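Local coordinates for TRAP-type C4-dicarboxylate:H+ symport system substrate-binding component DctP (Shewanella oneidensis, PDB 4MX6), which binds succinate and probably delivers C4-dicarboxylates in the periplasm to a TRAP-type transporter, at residues L117-F130 and G327-K339. Residues are numbered along the deposited sequence; the frame is centred on the assembly and turned at random. Where two conformers were deposited one is given.
Sequences LPFLFNDMDAVNRF and GKDVIEAAVAANK
Asn338 ND2 spends its N-H groups on two backbone carbonyls: it donates to Leu120 O at 2.9 Å, in both the carbonyl plane and its own amide plane, and makes a longer bond to Val335 O. The other end of the same amide, Asn338 OD1, takes the backbone N of Asn122 at 2.8 Å in a nearly straight bond. With CG beside its own backbone N (chi1 -70°), Asn338 swings its amide across to the loop, where it stacks on the Asn122 amide, the two planes 27° apart. A water ties Asn122 ND2 to Asn338 O, and Asp123 caps the helix that starts here through Asp123 OD1 and Ala126 N, 3.1 Å apart. What this joins is the C-terminal helix 328-337 of a TRAP solute-binding protein to helix 124-132 and the loop before it, away from the succinate-binding residues; the N-to-C directions of the two helix segments lie 133° apart, an oblique crossing nearer antiparallel than parallel. Between them Phe130, its CG anti to the backbone N, enters as a knob among Val330, Ala333, Ala334 and Ala337. Ala334 CB lies over one face of the Phe130 ring, 4.2 Å from its centroid, while Val330 CG1 meets the edge of that ring. Leu120 CD2 presses on that methyl too, 3.6 Å from Ala334 CB, and Leu120 CD1 reaches Val335 CG2. One turn nearer the start of helix 328-337, Leu117 CD1 packs crosswise on Ile331 CG1 at 3.9 Å.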
ATOM      1  N   LEU A 117     -11.369  -2.967  -0.418  1.00  6.54           N
ATOM      2  CA  LEU A 117     -12.683  -3.084   0.228  1.00  7.21           C
ATOM      3  C   LEU A 117     -12.549  -3.095   1.758  1.00  6.90           C
ATOM      4  O   LEU A 117     -11.745  -3.844   2.318  1.00  7.20           O
ATOM      5  CB  LEU A 117     -13.431  -4.322  -0.267  1.00  7.24           C
ATOM      6  CG  LEU A 117     -13.845  -4.279  -1.742  1.00  8.55           C
ATOM      7  CD1 LEU A 117     -14.492  -5.585  -2.148  1.00  9.34           C
ATOM      8  CD2 LEU A 117     -14.789  -3.120  -2.036  1.00  9.38           C
ATOM      9  N   PRO A 118     -13.343  -2.265   2.443  1.00  7.20           N
ATOM     10  CA  PRO A 118     -13.154  -2.146   3.889  1.00  7.57           C
ATOM     11  C   PRO A 118     -13.575  -3.401   4.650  1.00  7.31           C
ATOM     12  O   PRO A 118     -14.651  -3.952   4.412  1.00  7.99           O
ATOM     13  CB  PRO A 118     -14.028  -0.943   4.252  1.00  8.78           C
ATOM     14  CG  PRO A 118     -15.018  -0.818   3.100  1.00  9.98           C
ATOM     15  CD  PRO A 118     -14.260  -1.243   1.904  1.00  8.12           C
ATOM     16  N   PHE A 119     -12.713  -3.835   5.555  1.00  7.36           N
ATOM     17  CA  PHE A 119     -12.926  -5.001   6.406  1.00  7.64           C
ATOM     18  C   PHE A 119     -13.059  -6.315   5.613  1.00  8.24           C
ATOM     19  O   PHE A 119     -13.573  -7.308   6.124  1.00  9.69           O
ATOM     20  CB  PHE A 119     -14.132  -4.802   7.339  1.00  8.78           C
ATOM     21  CG  PHE A 119     -13.955  -3.666   8.317  1.00  8.64           C
ATOM     22  CD1 PHE A 119     -13.159  -3.813   9.435  1.00  8.98           C
ATOM     23  CD2 PHE A 119     -14.590  -2.454   8.113  1.00  9.35           C
ATOM     24  CE1 PHE A 119     -13.003  -2.760  10.329  1.00  9.14           C
ATOM     25  CE2 PHE A 119     -14.428  -1.410   9.004  1.00  9.61           C
ATOM     26  CZ  PHE A 119     -13.639  -1.571  10.112  1.00  9.96           C
ATOM     27  N   LEU A 120     -12.547  -6.351   4.391  1.00  8.09           N
ATOM     28  CA  LEU A 120     -12.557  -7.594   3.625  1.00  8.23           C
ATOM     29  C   LEU A 120     -11.665  -8.661   4.262  1.00  8.09           C
ATOM     30  O   LEU A 120     -12.068  -9.820   4.402  1.00  9.55           O
ATOM     31  CB  LEU A 120     -12.134  -7.323   2.184  1.00  9.61           C
ATOM     32  CG  LEU A 120     -12.094  -8.540   1.254  1.00 10.22           C
ATOM     33  CD1 LEU A 120     -13.439  -9.262   1.189  1.00 11.67           C
ATOM     34  CD2 LEU A 120     -11.644  -8.080  -0.131  1.00 11.21           C
ATOM     35  N   PHE A 121     -10.439  -8.270   4.599  1.00  8.48           N
ATOM     36  CA  PHE A 121      -9.474  -9.175   5.202  1.00  8.72           C
ATOM     37  C   PHE A 121      -9.360  -8.919   6.697  1.00  8.95           C
ATOM     38  O   PHE A 121      -9.236  -7.774   7.141  1.00  9.78           O
ATOM     39  CB  PHE A 121      -8.101  -8.976   4.565  1.00  8.70           C
ATOM     40  CG  PHE A 121      -8.096  -9.192   3.085  1.00  9.29           C
ATOM     41  CD1 PHE A 121      -8.195 -10.466   2.549  1.00 10.61           C
ATOM     42  CD2 PHE A 121      -7.997  -8.121   2.215  1.00 10.31           C
ATOM     43  CE1 PHE A 121      -8.192 -10.665   1.172  1.00 11.43           C
ATOM     44  CE2 PHE A 121      -7.995  -8.330   0.838  1.00 11.84           C
ATOM     45  CZ  PHE A 121      -8.104  -9.606   0.332  1.00 12.03           C
ATOM     46  N   ASN A 122      -9.404  -9.985   7.484  1.00 10.23           N
ATOM     47  CA  ASN A 122      -9.318  -9.841   8.933  1.00 11.61           C
ATOM     48  C   ASN A 122      -7.943  -9.340   9.356  1.00 11.42           C
ATOM     49  O   ASN A 122      -7.803  -8.532  10.292  1.00 12.64           O
ATOM     50  CB  ASN A 122      -9.560 -11.179   9.636  1.00 13.92           C
ATOM     51  CG  ASN A 122     -10.994 -11.657   9.531  1.00 16.32           C
ATOM     52  OD1 ASN A 122     -11.891 -10.893   9.178  1.00 16.86           O
ATOM     53  ND2 ASN A 122     -11.220 -12.929   9.854  1.00 18.09           N
ATOM     54  N   ASP A 123      -6.924  -9.839   8.670  1.00 10.66           N
ATOM     55  CA  ASP A 123      -5.550  -9.611   9.076  1.00 10.85           C
ATOM     56  C   ASP A 123      -4.617  -9.956   7.916  1.00  9.29           C
ATOM     57  O   ASP A 123      -5.072 -10.374   6.843  1.00  8.95           O
ATOM     58  CB  ASP A 123      -5.205 -10.419  10.336  1.00 13.36           C
ATOM     59  CG  ASP A 123      -5.465 -11.891  10.174  1.00 15.19           C
ATOM     60  OD1 ASP A 123      -5.303 -12.421   9.057  1.00 15.42           O
ATOM     61  OD2 ASP A 123      -5.841 -12.531  11.191  1.00 17.86           O
ATOM     62  N   MET A 124      -3.320  -9.791   8.144  0.60  8.61           N
ATOM     63  CA  MET A 124      -2.329  -9.961   7.087  0.60  7.86           C
ATOM     64  C   MET A 124      -2.159 -11.411   6.652  0.60  8.54           C
ATOM     65  O   MET A 124      -1.731 -11.680   5.536  0.60  9.07           O
ATOM     66  CB  MET A 124      -0.991  -9.378   7.518  0.60  7.44           C
ATOM     67  CG  MET A 124      -1.036  -7.877   7.699  0.60  7.35           C
ATOM     68  SD  MET A 124      -1.508  -7.036   6.200  0.60  7.63           S
ATOM     69  CE  MET A 124      -0.047  -7.314   5.239  0.60  7.98           C
ATOM     70  N   ASP A 125      -2.464 -12.350   7.532  1.00  9.80           N
ATOM     71  CA  ASP A 125      -2.454 -13.758   7.156  1.00 11.52           C
ATOM     72  C   ASP A 125      -3.498 -14.026   6.060  1.00 10.78           C
ATOM     73  O   ASP A 125      -3.234 -14.767   5.099  1.00 10.26           O
ATOM     74  CB  ASP A 125      -2.700 -14.657   8.371  1.00 15.41           C
ATOM     75  CG  ASP A 125      -1.513 -14.703   9.331  1.00 20.07           C
ATOM     76  OD1 ASP A 125      -0.356 -14.556   8.884  1.00 22.12           O
ATOM     77  OD2 ASP A 125      -1.744 -14.890  10.547  1.00 23.13           O
ATOM     78  N   ALA A 126      -4.682 -13.430   6.200  1.00  9.83           N
ATOM     79  CA  ALA A 126      -5.734 -13.604   5.199  1.00  9.46           C
ATOM     80  C   ALA A 126      -5.342 -12.929   3.884  1.00  8.11           C
ATOM     81  O   ALA A 126      -5.550 -13.485   2.806  1.00  8.61           O
ATOM     82  CB  ALA A 126      -7.047 -13.048   5.720  1.00 10.04           C
ATOM     83  N   VAL A 127      -4.763 -11.735   3.982  1.00  7.60           N
ATOM     84  CA  VAL A 127      -4.284 -11.041   2.792  1.00  7.57           C
ATOM     85  C   VAL A 127      -3.311 -11.918   2.018  1.00  7.37           C
ATOM     86  O   VAL A 127      -3.420 -12.094   0.801  1.00  7.60           O
ATOM     87  CB  VAL A 127      -3.569  -9.717   3.186  1.00  8.32           C
ATOM     88  CG1 VAL A 127      -2.926  -9.089   1.988  1.00  8.86           C
ATOM     89  CG2 VAL A 127      -4.549  -8.755   3.839  1.00  8.51           C
ATOM     90  N   ASN A 128      -2.345 -12.466   2.739  1.00  8.02           N
ATOM     91  CA  ASN A 128      -1.326 -13.287   2.117  1.00  8.17           C
ATOM     92  C   ASN A 128      -1.923 -14.542   1.461  1.00  8.75           C
ATOM     93  O   ASN A 128      -1.542 -14.912   0.355  1.00  8.68           O
ATOM     94  CB  ASN A 128      -0.262 -13.681   3.121  1.00  9.37           C
ATOM     95  CG  ASN A 128       0.948 -14.223   2.460  1.00 11.84           C
ATOM     96  OD1 ASN A 128       1.696 -13.477   1.827  1.00 12.55           O
ATOM     97  ND2 ASN A 128       1.176 -15.518   2.607  1.00 14.65           N
ATOM     98  N   ARG A 129      -2.849 -15.207   2.144  0.51  8.45           N
ATOM     99  CA  ARG A 129      -3.474 -16.385   1.554  0.51  8.96           C
ATOM    100  C   ARG A 129      -4.178 -16.026   0.247  0.51  8.28           C
ATOM    101  O   ARG A 129      -4.074 -16.748  -0.753  0.51  8.70           O
ATOM    102  CB  ARG A 129      -4.457 -17.036   2.531  0.51 11.06           C
ATOM    103  CG  ARG A 129      -3.806 -17.950   3.550  0.51 14.04           C
ATOM    104  CD  ARG A 129      -4.843 -18.708   4.368  0.51 17.54           C
ATOM    105  NE  ARG A 129      -5.116 -18.047   5.642  0.51 20.73           N
ATOM    106  CZ  ARG A 129      -4.272 -18.047   6.672  0.51 22.57           C
ATOM    107  NH1 ARG A 129      -3.100 -18.659   6.577  0.51 23.65           N
ATOM    108  NH2 ARG A 129      -4.592 -17.429   7.799  0.51 23.31           N
ATOM    109  N   PHE A 130      -4.903 -14.913   0.245  1.00  8.19           N
ATOM    110  CA  PHE A 130      -5.586 -14.485  -0.974  1.00  8.28           C
ATOM    111  C   PHE A 130      -4.571 -14.192  -2.086  1.00  7.71           C
ATOM    112  O   PHE A 130      -4.726 -14.635  -3.217  1.00  8.67           O
ATOM    113  CB  PHE A 130      -6.464 -13.271  -0.713  1.00  8.21           C
ATOM    114  CG  PHE A 130      -7.124 -12.738  -1.947  1.00  8.02           C
ATOM    115  CD1 PHE A 130      -8.203 -13.392  -2.519  1.00  8.45           C
ATOM    116  CD2 PHE A 130      -6.652 -11.591  -2.557  1.00  8.59           C
ATOM    117  CE1 PHE A 130      -8.808 -12.885  -3.664  1.00  9.36           C
ATOM    118  CE2 PHE A 130      -7.241 -11.096  -3.708  1.00  9.12           C
ATOM    119  CZ  PHE A 130      -8.324 -11.737  -4.259  1.00  9.85           C
ATOM    120  N   GLY A 327     -15.893  -8.370  -9.344  1.00 16.61           N
ATOM    121  CA  GLY A 327     -16.287  -9.761  -9.501  1.00 16.13           C
ATOM    122  C   GLY A 327     -16.764 -10.344  -8.185  1.00 15.38           C
ATOM    123  O   GLY A 327     -16.010 -10.426  -7.224  1.00 15.41           O
ATOM    124  N   LYS A 328     -18.021 -10.772  -8.141  1.00 14.19           N
ATOM    125  CA  LYS A 328     -18.542 -11.415  -6.940  1.00 13.94           C
ATOM    126  C   LYS A 328     -17.698 -12.627  -6.556  1.00 12.98           C
ATOM    127  O   LYS A 328     -17.456 -12.865  -5.379  1.00 12.53           O
ATOM    128  CB  LYS A 328     -19.989 -11.839  -7.116  1.00 15.99           C
ATOM    129  CG  LYS A 328     -20.587 -12.391  -5.836  1.00 18.32           C
ATOM    130  CD  LYS A 328     -22.087 -12.206  -5.817  1.00 20.17           C
ATOM    131  CE  LYS A 328     -22.756 -12.812  -4.580  1.00 22.50           C
ATOM    132  NZ  LYS A 328     -22.620 -14.307  -4.524  1.00 23.96           N
ATOM    133  N   ASP A 329     -17.263 -13.389  -7.558  0.52 13.24           N
ATOM    134  CA  ASP A 329     -16.432 -14.568  -7.339  0.52 13.74           C
ATOM    135  C   ASP A 329     -15.123 -14.199  -6.637  0.52 12.70           C
ATOM    136  O   ASP A 329     -14.646 -14.933  -5.773  0.52 12.35           O
ATOM    137  CB  ASP A 329     -16.118 -15.280  -8.671  0.52 15.19           C
ATOM    138  CG  ASP A 329     -17.360 -15.832  -9.372  0.52 16.62           C
ATOM    139  OD1 ASP A 329     -18.435 -15.914  -8.744  0.52 16.98           O
ATOM    140  OD2 ASP A 329     -17.248 -16.207 -10.565  0.52 17.94           O
ATOM    141  N   VAL A 330     -14.536 -13.065  -7.014  1.00 12.50           N
ATOM    142  CA  VAL A 330     -13.268 -12.641  -6.434  1.00 12.10           C
ATOM    143  C   VAL A 330     -13.473 -12.200  -4.985  1.00 11.89           C
ATOM    144  O   VAL A 330     -12.662 -12.524  -4.114  1.00 11.64           O
ATOM    145  CB  VAL A 330     -12.588 -11.537  -7.270  1.00 13.32           C
ATOM    146  CG1 VAL A 330     -11.247 -11.156  -6.656  1.00 13.85           C
ATOM    147  CG2 VAL A 330     -12.396 -12.014  -8.695  1.00 14.35           C
ATOM    148  N   ILE A 331     -14.554 -11.470  -4.713  1.00 11.30           N
ATOM    149  CA  ILE A 331     -14.884 -11.088  -3.342  1.00 11.63           C
ATOM    150  C   ILE A 331     -15.048 -12.345  -2.495  1.00 11.75           C
ATOM    151  O   ILE A 331     -14.534 -12.416  -1.380  1.00 11.95           O
ATOM    152  CB  ILE A 331     -16.144 -10.196  -3.281  1.00 12.38           C
ATOM    153  CG1 ILE A 331     -15.836  -8.826  -3.882  1.00 13.19           C
ATOM    154  CG2 ILE A 331     -16.645 -10.053  -1.842  1.00 13.32           C
ATOM    155  CD1 ILE A 331     -17.046  -7.957  -4.076  1.00 14.59           C
ATOM    156  N   GLU A 332     -15.737 -13.347  -3.034  0.55 11.48           N
ATOM    157  CA  GLU A 332     -15.972 -14.584  -2.292  0.55 11.84           C
ATOM    158  C   GLU A 332     -14.680 -15.344  -2.015  0.55 11.06           C
ATOM    159  O   GLU A 332     -14.518 -15.938  -0.947  0.55 11.68           O
ATOM    160  CB  GLU A 332     -16.982 -15.465  -3.022  0.55 12.67           C
ATOM    161  CG  GLU A 332     -18.388 -14.939  -2.863  0.55 13.66           C
ATOM    162  CD  GLU A 332     -19.428 -15.771  -3.571  0.55 15.22           C
ATOM    163  OE1 GLU A 332     -19.060 -16.670  -4.351  0.55 16.35           O
ATOM    164  OE2 GLU A 332     -20.631 -15.528  -3.337  0.55 15.34           O
ATOM    165  N   ALA A 333     -13.750 -15.316  -2.958  1.00 10.64           N
ATOM    166  CA  ALA A 333     -12.445 -15.929  -2.737  1.00 11.15           C
ATOM    167  C   ALA A 333     -11.686 -15.206  -1.623  1.00 10.78           C
ATOM    168  O   ALA A 333     -11.032 -15.848  -0.802  1.00 11.89           O
ATOM    169  CB  ALA A 333     -11.624 -15.950  -4.027  1.00 11.81           C
ATOM    170  N   ALA A 334     -11.784 -13.882  -1.582  1.00 10.76           N
ATOM    171  CA  ALA A 334     -11.131 -13.115  -0.534  1.00 10.82           C
ATOM    172  C   ALA A 334     -11.775 -13.402   0.822  1.00 11.23           C
ATOM    173  O   ALA A 334     -11.084 -13.592   1.825  1.00 11.78           O
ATOM    174  CB  ALA A 334     -11.184 -11.625  -0.849  1.00 10.98           C
ATOM    175  N   VAL A 335     -13.106 -13.402   0.869  1.00 11.08           N
ATOM    176  CA  VAL A 335     -13.809 -13.667   2.119  1.00 12.73           C
ATOM    177  C   VAL A 335     -13.374 -15.022   2.665  1.00 12.78           C
ATOM    178  O   VAL A 335     -13.104 -15.170   3.862  1.00 13.75           O
ATOM    179  CB  VAL A 335     -15.351 -13.620   1.936  1.00 14.18           C
ATOM    180  CG1 VAL A 335     -16.082 -14.161   3.156  1.00 15.40           C
ATOM    181  CG2 VAL A 335     -15.809 -12.191   1.645  1.00 14.59           C
ATOM    182  N   ALA A 336     -13.317 -16.018   1.787  1.00 12.32           N
ATOM    183  CA  ALA A 336     -12.976 -17.375   2.196  1.00 12.91           C
ATOM    184  C   ALA A 336     -11.534 -17.488   2.685  1.00 12.02           C
ATOM    185  O   ALA A 336     -11.225 -18.380   3.476  1.00 13.57           O
ATOM    186  CB  ALA A 336     -13.243 -18.355   1.060  1.00 14.76           C
ATOM    187  N   ALA A 337     -10.663 -16.583   2.241  1.00 12.14           N
ATOM    188  CA  ALA A 337      -9.279 -16.570   2.710  1.00 12.23           C
ATOM    189  C   ALA A 337      -9.158 -16.270   4.212  1.00 12.51           C
ATOM    190  O   ALA A 337      -8.126 -16.553   4.821  1.00 13.77           O
ATOM    191  CB  ALA A 337      -8.447 -15.582   1.888  1.00 12.42           C
ATOM    192  N   ASN A 338     -10.191 -15.679   4.808  1.00 12.25           N
ATOM    193  CA  ASN A 338     -10.210 -15.436   6.251  1.00 13.26           C
ATOM    194  C   ASN A 338     -10.408 -16.703   7.063  1.00 16.08           C
ATOM    195  O   ASN A 338     -10.138 -16.744   8.258  1.00 17.75           O
ATOM    196  CB  ASN A 338     -11.327 -14.473   6.616  1.00 12.21           C
ATOM    197  CG  ASN A 338     -11.053 -13.088   6.131  1.00 11.15           C
ATOM    198  OD1 ASN A 338     -10.065 -12.485   6.533  1.00 12.53           O
ATOM    199  ND2 ASN A 338     -11.887 -12.580   5.230  1.00 13.10           N
ATOM    200  N   LYS A 339     -10.887 -17.754   6.417  1.00 18.35           N
ATOM    201  CA  LYS A 339     -11.309 -18.939   7.147  1.00 24.09           C
ATOM    202  C   LYS A 339     -10.653 -20.190   6.596  1.00 25.37           C
ATOM    203  O   LYS A 339     -11.269 -21.255   6.576  1.00 25.43           O
ATOM    204  CB  LYS A 339     -12.823 -19.058   7.092  1.00 28.56           C
ATOM    205  CG  LYS A 339     -13.505 -17.972   6.276  1.00 32.30           C
ATOM    206  CD  LYS A 339     -14.641 -18.562   5.538  1.00 34.85           C
ATOM    207  CE  LYS A 339     -15.556 -19.287   6.486  1.00 36.62           C
ATOM    208  NZ  LYS A 339     -16.188 -20.364   5.767  1.00 37.61           N
TER
HETATM  209  O   HOH W   1      -9.137 -14.859   9.928  1.00 30.71           O